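Local structure of extracellular matrix-binding protein EbhA (Staphylococcus aureus, 2DGJ) at residues Thr124-Asp138 with Lys180-Lys194. The protein is a cell wall-associated adhesin that probably binds extracellular matrix and is built as a rod of three-helix bundles, part of which, with FIVAR and GA modules, forms this fragment. Numbering follows the deposited sequence.
Sequences TLDGAMNSLQGAIND and KADVDNALNAVTRAK
Leu-132 and Val-183 carry the apolar part of this contact, each set as a knob into a hole of the other helix. The side chain of Leu-132 sits among Val-183, Ala-186, Leu-187 and Val-190. Its CG is anti to the backbone N (chi1 180°), and the two methyls divide the hole. Leu-132 CD1 lies over the backbone of Leu-187, 3.6 Å from Leu-187 CA. Leu-132 CD2 turns to the CB of Ala-186, 3.8 Å away. Val-183 enters the hole between Leu-125, Ala-128, Met-129 and Leu-132. Val-183 CG1 is 3.6 Å from the CB of Ala-128. Its CG2 faces the selenium of Met-129, a selenomethionine whose chain meets the valine at about a right angle. Further along, CD1 of Leu-187 reaches the CB of Ala-135 at 3.6 Å. Val-190 CG1 touches Ile-136 CG2 at the same distance.

Segments 124-135 and 180-194 run nearly parallel; their axes come within 9.2 Å of each other at 20°. Both segments fall within one FIVAR domain. The protein is a string of alternately connected three-helix bundles. Helix 153-170 packs against both segments, with Leu-170 on Ile-136 and Ile-169 on Ala-186.

Polar groups flank these apolar layers. At one end, Lys-180 crosses Thr-124 at about a right angle, its CE against CG2, with CD also over the CB of Ala-128. Its chain bends at chi2 and chi4, and within helix 180-194 its NZ forms a salt bridge to the syn lone pair of Asp-184 OD2. At the other end, the extended Lys-194 bridges to Asp-138 across the contact, the two side chains coming from opposite directions. Lys-194 NZ to Asp-138 OD2 measures 2.5 Å, too short to be taken at face value. A water accepts from NZ of Lys-194 and donates to Ala-135 O at 2.7 Å.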
ATOM      1  N   THR A 124      -0.818  11.554  -6.679  1.00 15.85           N
ATOM      2  CA  THR A 124      -0.861  12.651  -5.717  1.00 15.80           C
ATOM      3  C   THR A 124      -0.421  13.960  -6.385  1.00 15.72           C
ATOM      4  O   THR A 124      -1.094  14.991  -6.266  1.00 15.69           O
ATOM      5  CB  THR A 124       0.070  12.369  -4.522  1.00 15.73           C
ATOM      6  OG1 THR A 124      -0.380  11.201  -3.824  1.00 15.68           O
ATOM      7  CG2 THR A 124       0.086  13.547  -3.570  1.00 15.77           C
ATOM      8  N   LEU A 125       0.709  13.913  -7.086  1.00 15.54           N
ATOM      9  CA  LEU A 125       1.243  15.089  -7.771  1.00 15.52           C
ATOM     10  C   LEU A 125       0.226  15.605  -8.781  1.00 15.60           C
ATOM     11  O   LEU A 125      -0.048  16.800  -8.843  1.00 15.55           O
ATOM     12  CB  LEU A 125       2.547  14.740  -8.491  1.00 15.37           C
ATOM     13  CG  LEU A 125       3.258  15.919  -9.157  1.00 15.45           C
ATOM     14  CD1 LEU A 125       3.787  16.873  -8.091  1.00 15.30           C
ATOM     15  CD2 LEU A 125       4.393  15.399 -10.028  1.00 15.34           C
ATOM     16  N   ASP A 126      -0.338  14.698  -9.570  1.00 15.68           N
ATOM     17  CA  ASP A 126      -1.336  15.070 -10.566  1.00 15.86           C
ATOM     18  C   ASP A 126      -2.540  15.699  -9.871  1.00 16.08           C
ATOM     19  O   ASP A 126      -3.131  16.655 -10.370  1.00 15.98           O
ATOM     20  CB  ASP A 126      -1.793  13.840 -11.352  1.00 15.76           C
ATOM     21  CG  ASP A 126      -2.713  14.196 -12.505  1.00 15.69           C
ATOM     22  OD1 ASP A 126      -2.228  14.791 -13.491  1.00 15.62           O
ATOM     23  OD2 ASP A 126      -3.922  13.891 -12.424  1.00 15.60           O
ATOM     24  N   GLY A 127      -2.908  15.144  -8.719  1.00 16.33           N
ATOM     25  CA  GLY A 127      -4.038  15.676  -7.981  1.00 16.67           C
ATOM     26  C   GLY A 127      -3.776  17.108  -7.555  1.00 16.94           C
ATOM     27  O   GLY A 127      -4.656  17.960  -7.628  1.00 16.75           O
ATOM     28  N   ALA A 128      -2.552  17.371  -7.111  1.00 17.33           N
ATOM     29  CA  ALA A 128      -2.165  18.707  -6.672  1.00 17.82           C
ATOM     30  C   ALA A 128      -2.135  19.672  -7.853  1.00 18.27           C
ATOM     31  O   ALA A 128      -2.595  20.811  -7.746  1.00 18.38           O
ATOM     32  CB  ALA A 128      -0.803  18.651  -6.001  1.00 17.56           C
HETATM   33  N   MSE A 129      -1.590  19.216  -8.977  1.00 18.89           N
HETATM   34  CA  MSE A 129      -1.529  20.035 -10.182  1.00 19.50           C
HETATM   35  C   MSE A 129      -2.954  20.394 -10.584  1.00 19.33           C
HETATM   36  O   MSE A 129      -3.234  21.524 -10.977  1.00 19.34           O
HETATM   37  CB  MSE A 129      -0.856  19.269 -11.321  1.00 20.66           C
HETATM   38  CG  MSE A 129       0.646  19.106 -11.174  1.00 22.31           C
HETATM   39 SE   MSE A 129       1.586  20.786 -11.352  1.00 25.26          SE
HETATM   40  CE  MSE A 129       1.659  20.886 -13.281  1.00 24.08           C
ATOM     41  N   ASN A 130      -3.852  19.422 -10.470  1.00 19.07           N
ATOM     42  CA  ASN A 130      -5.253  19.627 -10.812  1.00 18.89           C
ATOM     43  C   ASN A 130      -5.837  20.727  -9.934  1.00 18.74           C
ATOM     44  O   ASN A 130      -6.607  21.569 -10.399  1.00 18.78           O
ATOM     45  CB  ASN A 130      -6.031  18.328 -10.602  1.00 18.99           C
ATOM     46  CG  ASN A 130      -7.475  18.429 -11.058  1.00 19.00           C
ATOM     47  OD1 ASN A 130      -8.398  18.158 -10.295  1.00 19.27           O
ATOM     48  ND2 ASN A 130      -7.677  18.817 -12.311  1.00 18.87           N
ATOM     49  N   SER A 131      -5.464  20.713  -8.661  1.00 18.58           N
ATOM     50  CA  SER A 131      -5.952  21.705  -7.715  1.00 18.50           C
ATOM     51  C   SER A 131      -5.412  23.090  -8.056  1.00 18.34           C
ATOM     52  O   SER A 131      -6.148  24.078  -8.038  1.00 18.32           O
ATOM     53  CB  SER A 131      -5.542  21.325  -6.293  1.00 18.62           C
ATOM     54  OG  SER A 131      -6.160  20.117  -5.875  1.00 18.75           O
ATOM     55  N   LEU A 132      -4.123  23.155  -8.375  1.00 18.13           N
ATOM     56  CA  LEU A 132      -3.497  24.423  -8.719  1.00 17.91           C
ATOM     57  C   LEU A 132      -4.123  24.985  -9.986  1.00 17.84           C
ATOM     58  O   LEU A 132      -4.287  26.195 -10.118  1.00 17.81           O
ATOM     59  CB  LEU A 132      -1.993  24.244  -8.928  1.00 17.77           C
ATOM     60  CG  LEU A 132      -1.197  25.500  -9.298  1.00 17.76           C
ATOM     61  CD1 LEU A 132      -1.448  26.592  -8.276  1.00 17.49           C
ATOM     62  CD2 LEU A 132       0.285  25.168  -9.360  1.00 17.68           C
ATOM     63  N   GLN A 133      -4.474  24.097 -10.909  1.00 17.74           N
ATOM     64  CA  GLN A 133      -5.094  24.504 -12.168  1.00 17.69           C
ATOM     65  C   GLN A 133      -6.477  25.086 -11.890  1.00 17.61           C
ATOM     66  O   GLN A 133      -6.872  26.090 -12.489  1.00 17.56           O
ATOM     67  CB  GLN A 133      -5.230  23.299 -13.108  1.00 17.77           C
ATOM     68  CG  GLN A 133      -5.913  23.607 -14.437  1.00 17.82           C
ATOM     69  CD  GLN A 133      -5.136  24.602 -15.277  1.00 18.00           C
ATOM     70  OE1 GLN A 133      -3.999  24.345 -15.671  1.00 18.04           O
ATOM     71  NE2 GLN A 133      -5.745  25.750 -15.552  1.00 18.03           N
ATOM     72  N   GLY A 134      -7.213  24.451 -10.983  1.00 17.54           N
ATOM     73  CA  GLY A 134      -8.547  24.923 -10.659  1.00 17.38           C
ATOM     74  C   GLY A 134      -8.534  26.254  -9.939  1.00 17.37           C
ATOM     75  O   GLY A 134      -9.417  27.087 -10.139  1.00 17.31           O
ATOM     76  N   ALA A 135      -7.525  26.464  -9.101  1.00 17.36           N
ATOM     77  CA  ALA A 135      -7.401  27.699  -8.345  1.00 17.41           C
ATOM     78  C   ALA A 135      -7.258  28.927  -9.243  1.00 17.44           C
ATOM     79  O   ALA A 135      -7.586  30.037  -8.830  1.00 17.38           O
ATOM     80  CB  ALA A 135      -6.212  27.608  -7.396  1.00 17.31           C
ATOM     81  N   ILE A 136      -6.775  28.729 -10.465  1.00 17.50           N
ATOM     82  CA  ILE A 136      -6.594  29.855 -11.376  1.00 17.56           C
ATOM     83  C   ILE A 136      -7.441  29.790 -12.649  1.00 17.59           C
ATOM     84  O   ILE A 136      -7.148  30.480 -13.622  1.00 17.60           O
ATOM     85  CB  ILE A 136      -5.111  30.011 -11.801  1.00 17.64           C
ATOM     86  CG1 ILE A 136      -4.715  28.881 -12.753  1.00 17.61           C
ATOM     87  CG2 ILE A 136      -4.209  29.995 -10.569  1.00 17.61           C
ATOM     88  CD1 ILE A 136      -3.361  29.088 -13.403  1.00 17.76           C
ATOM     89  N   ASN A 137      -8.482  28.964 -12.653  1.00 17.60           N
ATOM     90  CA  ASN A 137      -9.332  28.867 -13.837  1.00 17.63           C
ATOM     91  C   ASN A 137     -10.206  30.101 -13.998  1.00 17.63           C
ATOM     92  O   ASN A 137     -10.762  30.341 -15.074  1.00 17.63           O
ATOM     93  CB  ASN A 137     -10.210  27.612 -13.786  1.00 17.79           C
ATOM     94  CG  ASN A 137      -9.514  26.392 -14.357  1.00 18.04           C
ATOM     95  OD1 ASN A 137      -8.526  26.501 -15.089  1.00 18.27           O
ATOM     96  ND2 ASN A 137     -10.035  25.215 -14.033  1.00 18.13           N
ATOM     97  N   ASP A 138     -10.342  30.878 -12.927  1.00 17.58           N
ATOM     98  CA  ASP A 138     -11.135  32.098 -12.980  1.00 17.73           C
ATOM     99  C   ASP A 138     -10.215  33.314 -13.010  1.00 17.74           C
ATOM    100  O   ASP A 138     -10.626  34.416 -12.646  1.00 17.72           O
ATOM    101  CB  ASP A 138     -12.076  32.199 -11.776  1.00 17.84           C
ATOM    102  CG  ASP A 138     -11.331  32.220 -10.454  1.00 17.95           C
ATOM    103  OD1 ASP A 138     -10.083  32.228 -10.462  1.00 17.95           O
ATOM    104  OD2 ASP A 138     -12.006  32.231  -9.403  1.00 18.12           O
ATOM    105  N   LYS A 180       5.738  18.118  -5.318  1.00 21.06           N
ATOM    106  CA  LYS A 180       4.426  18.185  -4.685  1.00 21.14           C
ATOM    107  C   LYS A 180       4.382  19.361  -3.717  1.00 21.13           C
ATOM    108  O   LYS A 180       3.428  20.140  -3.709  1.00 21.20           O
ATOM    109  CB  LYS A 180       4.161  16.871  -3.943  1.00 21.25           C
ATOM    110  CG  LYS A 180       3.040  16.892  -2.905  1.00 21.29           C
ATOM    111  CD  LYS A 180       1.710  17.249  -3.512  1.00 21.57           C
ATOM    112  CE  LYS A 180       0.575  16.818  -2.596  1.00 21.64           C
ATOM    113  NZ  LYS A 180       0.854  17.174  -1.180  1.00 21.72           N
ATOM    114  N   ALA A 181       5.434  19.494  -2.917  1.00 21.13           N
ATOM    115  CA  ALA A 181       5.533  20.566  -1.935  1.00 21.08           C
ATOM    116  C   ALA A 181       5.452  21.947  -2.576  1.00 21.00           C
ATOM    117  O   ALA A 181       4.769  22.832  -2.061  1.00 21.17           O
ATOM    118  CB  ALA A 181       6.832  20.434  -1.143  1.00 21.01           C
ATOM    119  N   ASP A 182       6.144  22.134  -3.696  1.00 20.95           N
ATOM    120  CA  ASP A 182       6.124  23.420  -4.381  1.00 20.76           C
ATOM    121  C   ASP A 182       4.775  23.676  -5.040  1.00 20.70           C
ATOM    122  O   ASP A 182       4.293  24.811  -5.068  1.00 20.72           O
ATOM    123  CB  ASP A 182       7.238  23.495  -5.429  1.00 20.86           C
ATOM    124  CG  ASP A 182       8.618  23.560  -4.807  1.00 20.93           C
ATOM    125  OD1 ASP A 182       8.769  24.246  -3.772  1.00 21.03           O
ATOM    126  OD2 ASP A 182       9.556  22.944  -5.353  1.00 21.15           O
ATOM    127  N   VAL A 183       4.163  22.624  -5.572  1.00 20.63           N
ATOM    128  CA  VAL A 183       2.860  22.774  -6.199  1.00 20.50           C
ATOM    129  C   VAL A 183       1.916  23.287  -5.120  1.00 20.60           C
ATOM    130  O   VAL A 183       1.177  24.250  -5.340  1.00 20.56           O
ATOM    131  CB  VAL A 183       2.324  21.430  -6.742  1.00 20.42           C
ATOM    132  CG1 VAL A 183       0.895  21.601  -7.252  1.00 20.24           C
ATOM    133  CG2 VAL A 183       3.220  20.932  -7.861  1.00 20.23           C
ATOM    134  N   ASP A 184       1.963  22.649  -3.953  1.00 20.63           N
ATOM    135  CA  ASP A 184       1.108  23.049  -2.845  1.00 20.72           C
ATOM    136  C   ASP A 184       1.427  24.470  -2.399  1.00 20.64           C
ATOM    137  O   ASP A 184       0.531  25.220  -2.018  1.00 20.60           O
ATOM    138  CB  ASP A 184       1.255  22.090  -1.657  1.00 20.77           C
ATOM    139  CG  ASP A 184       0.561  20.756  -1.899  1.00 20.97           C
ATOM    140  OD1 ASP A 184      -0.441  20.734  -2.642  1.00 21.00           O
ATOM    141  OD2 ASP A 184       1.008  19.733  -1.332  1.00 20.95           O
ATOM    142  N   ASN A 185       2.705  24.837  -2.442  1.00 20.52           N
ATOM    143  CA  ASN A 185       3.091  26.185  -2.051  1.00 20.42           C
ATOM    144  C   ASN A 185       2.464  27.168  -3.030  1.00 20.20           C
ATOM    145  O   ASN A 185       1.947  28.215  -2.632  1.00 20.18           O
ATOM    146  CB  ASN A 185       4.612  26.346  -2.066  1.00 20.60           C
ATOM    147  CG  ASN A 185       5.301  25.565  -0.960  1.00 20.82           C
ATOM    148  OD1 ASN A 185       4.862  25.575   0.190  1.00 20.95           O
ATOM    149  ND2 ASN A 185       6.400  24.903  -1.301  1.00 20.88           N
ATOM    150  N   ALA A 186       2.512  26.818  -4.314  1.00 19.93           N
ATOM    151  CA  ALA A 186       1.953  27.655  -5.367  1.00 19.64           C
ATOM    152  C   ALA A 186       0.443  27.762  -5.195  1.00 19.49           C
ATOM    153  O   ALA A 186      -0.130  28.838  -5.331  1.00 19.54           O
ATOM    154  CB  ALA A 186       2.293  27.074  -6.742  1.00 19.64           C
ATOM    155  N   LEU A 187      -0.199  26.642  -4.887  1.00 19.26           N
ATOM    156  CA  LEU A 187      -1.644  26.625  -4.692  1.00 19.15           C
ATOM    157  C   LEU A 187      -2.055  27.579  -3.575  1.00 19.11           C
ATOM    158  O   LEU A 187      -2.943  28.416  -3.755  1.00 19.08           O
ATOM    159  CB  LEU A 187      -2.116  25.208  -4.359  1.00 19.02           C
ATOM    160  CG  LEU A 187      -3.558  25.048  -3.870  1.00 18.85           C
ATOM    161  CD1 LEU A 187      -4.504  25.710  -4.843  1.00 18.78           C
ATOM    162  CD2 LEU A 187      -3.890  23.572  -3.723  1.00 18.84           C
ATOM    163  N   ASN A 188      -1.416  27.439  -2.418  1.00 19.07           N
ATOM    164  CA  ASN A 188      -1.709  28.295  -1.278  1.00 19.01           C
ATOM    165  C   ASN A 188      -1.519  29.760  -1.648  1.00 18.84           C
ATOM    166  O   ASN A 188      -2.290  30.615  -1.217  1.00 18.89           O
ATOM    167  CB  ASN A 188      -0.805  27.940  -0.099  1.00 19.14           C
ATOM    168  CG  ASN A 188      -1.323  26.762   0.699  1.00 19.51           C
ATOM    169  OD1 ASN A 188      -2.337  26.868   1.391  1.00 19.87           O
ATOM    170  ND2 ASN A 188      -0.637  25.630   0.602  1.00 19.77           N
ATOM    171  N   ALA A 189      -0.496  30.034  -2.451  1.00 18.65           N
ATOM    172  CA  ALA A 189      -0.186  31.396  -2.880  1.00 18.38           C
ATOM    173  C   ALA A 189      -1.372  32.020  -3.591  1.00 18.22           C
ATOM    174  O   ALA A 189      -1.777  33.132  -3.268  1.00 18.19           O
ATOM    175  CB  ALA A 189       1.040  31.403  -3.801  1.00 18.32           C
ATOM    176  N   VAL A 190      -1.925  31.295  -4.557  1.00 18.13           N
ATOM    177  CA  VAL A 190      -3.074  31.775  -5.317  1.00 18.10           C
ATOM    178  C   VAL A 190      -4.296  31.967  -4.421  1.00 18.18           C
ATOM    179  O   VAL A 190      -4.922  33.026  -4.428  1.00 18.21           O
ATOM    180  CB  VAL A 190      -3.450  30.789  -6.446  1.00 17.97           C
ATOM    181  CG1 VAL A 190      -4.663  31.301  -7.209  1.00 17.88           C
ATOM    182  CG2 VAL A 190      -2.283  30.612  -7.387  1.00 17.76           C
ATOM    183  N   THR A 191      -4.623  30.931  -3.654  1.00 18.30           N
ATOM    184  CA  THR A 191      -5.767  30.947  -2.754  1.00 18.40           C
ATOM    185  C   THR A 191      -5.762  32.127  -1.785  1.00 18.51           C
ATOM    186  O   THR A 191      -6.729  32.878  -1.709  1.00 18.58           O
ATOM    187  CB  THR A 191      -5.844  29.646  -1.932  1.00 18.45           C
ATOM    188  OG1 THR A 191      -5.972  28.522  -2.813  1.00 18.44           O
ATOM    189  CG2 THR A 191      -7.042  29.689  -0.999  1.00 18.35           C
ATOM    190  N   ARG A 192      -4.676  32.286  -1.038  1.00 18.63           N
ATOM    191  CA  ARG A 192      -4.582  33.375  -0.073  1.00 18.77           C
ATOM    192  C   ARG A 192      -4.494  34.768  -0.702  1.00 18.64           C
ATOM    193  O   ARG A 192      -5.051  35.734  -0.169  1.00 18.59           O
ATOM    194  CB  ARG A 192      -3.400  33.122   0.871  1.00 19.14           C
ATOM    195  CG  ARG A 192      -3.696  31.955   1.806  1.00 19.82           C
ATOM    196  CD  ARG A 192      -2.575  31.598   2.771  1.00 20.34           C
ATOM    197  NE  ARG A 192      -3.049  30.591   3.723  1.00 20.81           N
ATOM    198  CZ  ARG A 192      -2.273  29.895   4.550  1.00 20.97           C
ATOM    199  NH1 ARG A 192      -0.958  30.074   4.546  1.00 21.24           N
ATOM    200  NH2 ARG A 192      -2.816  29.006   5.377  1.00 20.90           N
ATOM    201  N   ALA A 193      -3.812  34.873  -1.836  1.00 18.40           N
ATOM    202  CA  ALA A 193      -3.683  36.159  -2.513  1.00 18.29           C
ATOM    203  C   ALA A 193      -5.032  36.602  -3.064  1.00 18.22           C
ATOM    204  O   ALA A 193      -5.393  37.772  -2.983  1.00 18.32           O
ATOM    205  CB  ALA A 193      -2.675  36.062  -3.644  1.00 18.23           C
ATOM    206  N   LYS A 194      -5.775  35.655  -3.625  1.00 18.14           N
ATOM    207  CA  LYS A 194      -7.082  35.937  -4.204  1.00 18.08           C
ATOM    208  C   LYS A 194      -8.107  36.293  -3.135  1.00 18.03           C
ATOM    209  O   LYS A 194      -8.923  37.198  -3.321  1.00 17.99           O
ATOM    210  CB  LYS A 194      -7.572  34.725  -4.999  1.00 18.16           C
ATOM    211  CG  LYS A 194      -8.937  34.905  -5.652  1.00 18.28           C
ATOM    212  CD  LYS A 194      -9.457  33.579  -6.183  1.00 18.38           C
ATOM    213  CE  LYS A 194     -10.868  33.710  -6.717  1.00 18.44           C
ATOM    214  NZ  LYS A 194     -11.458  32.370  -6.983  1.00 18.65           N
TER
HETATM  215  O   HOH W   1      -8.865  30.644  -6.546  1.00 25.72           O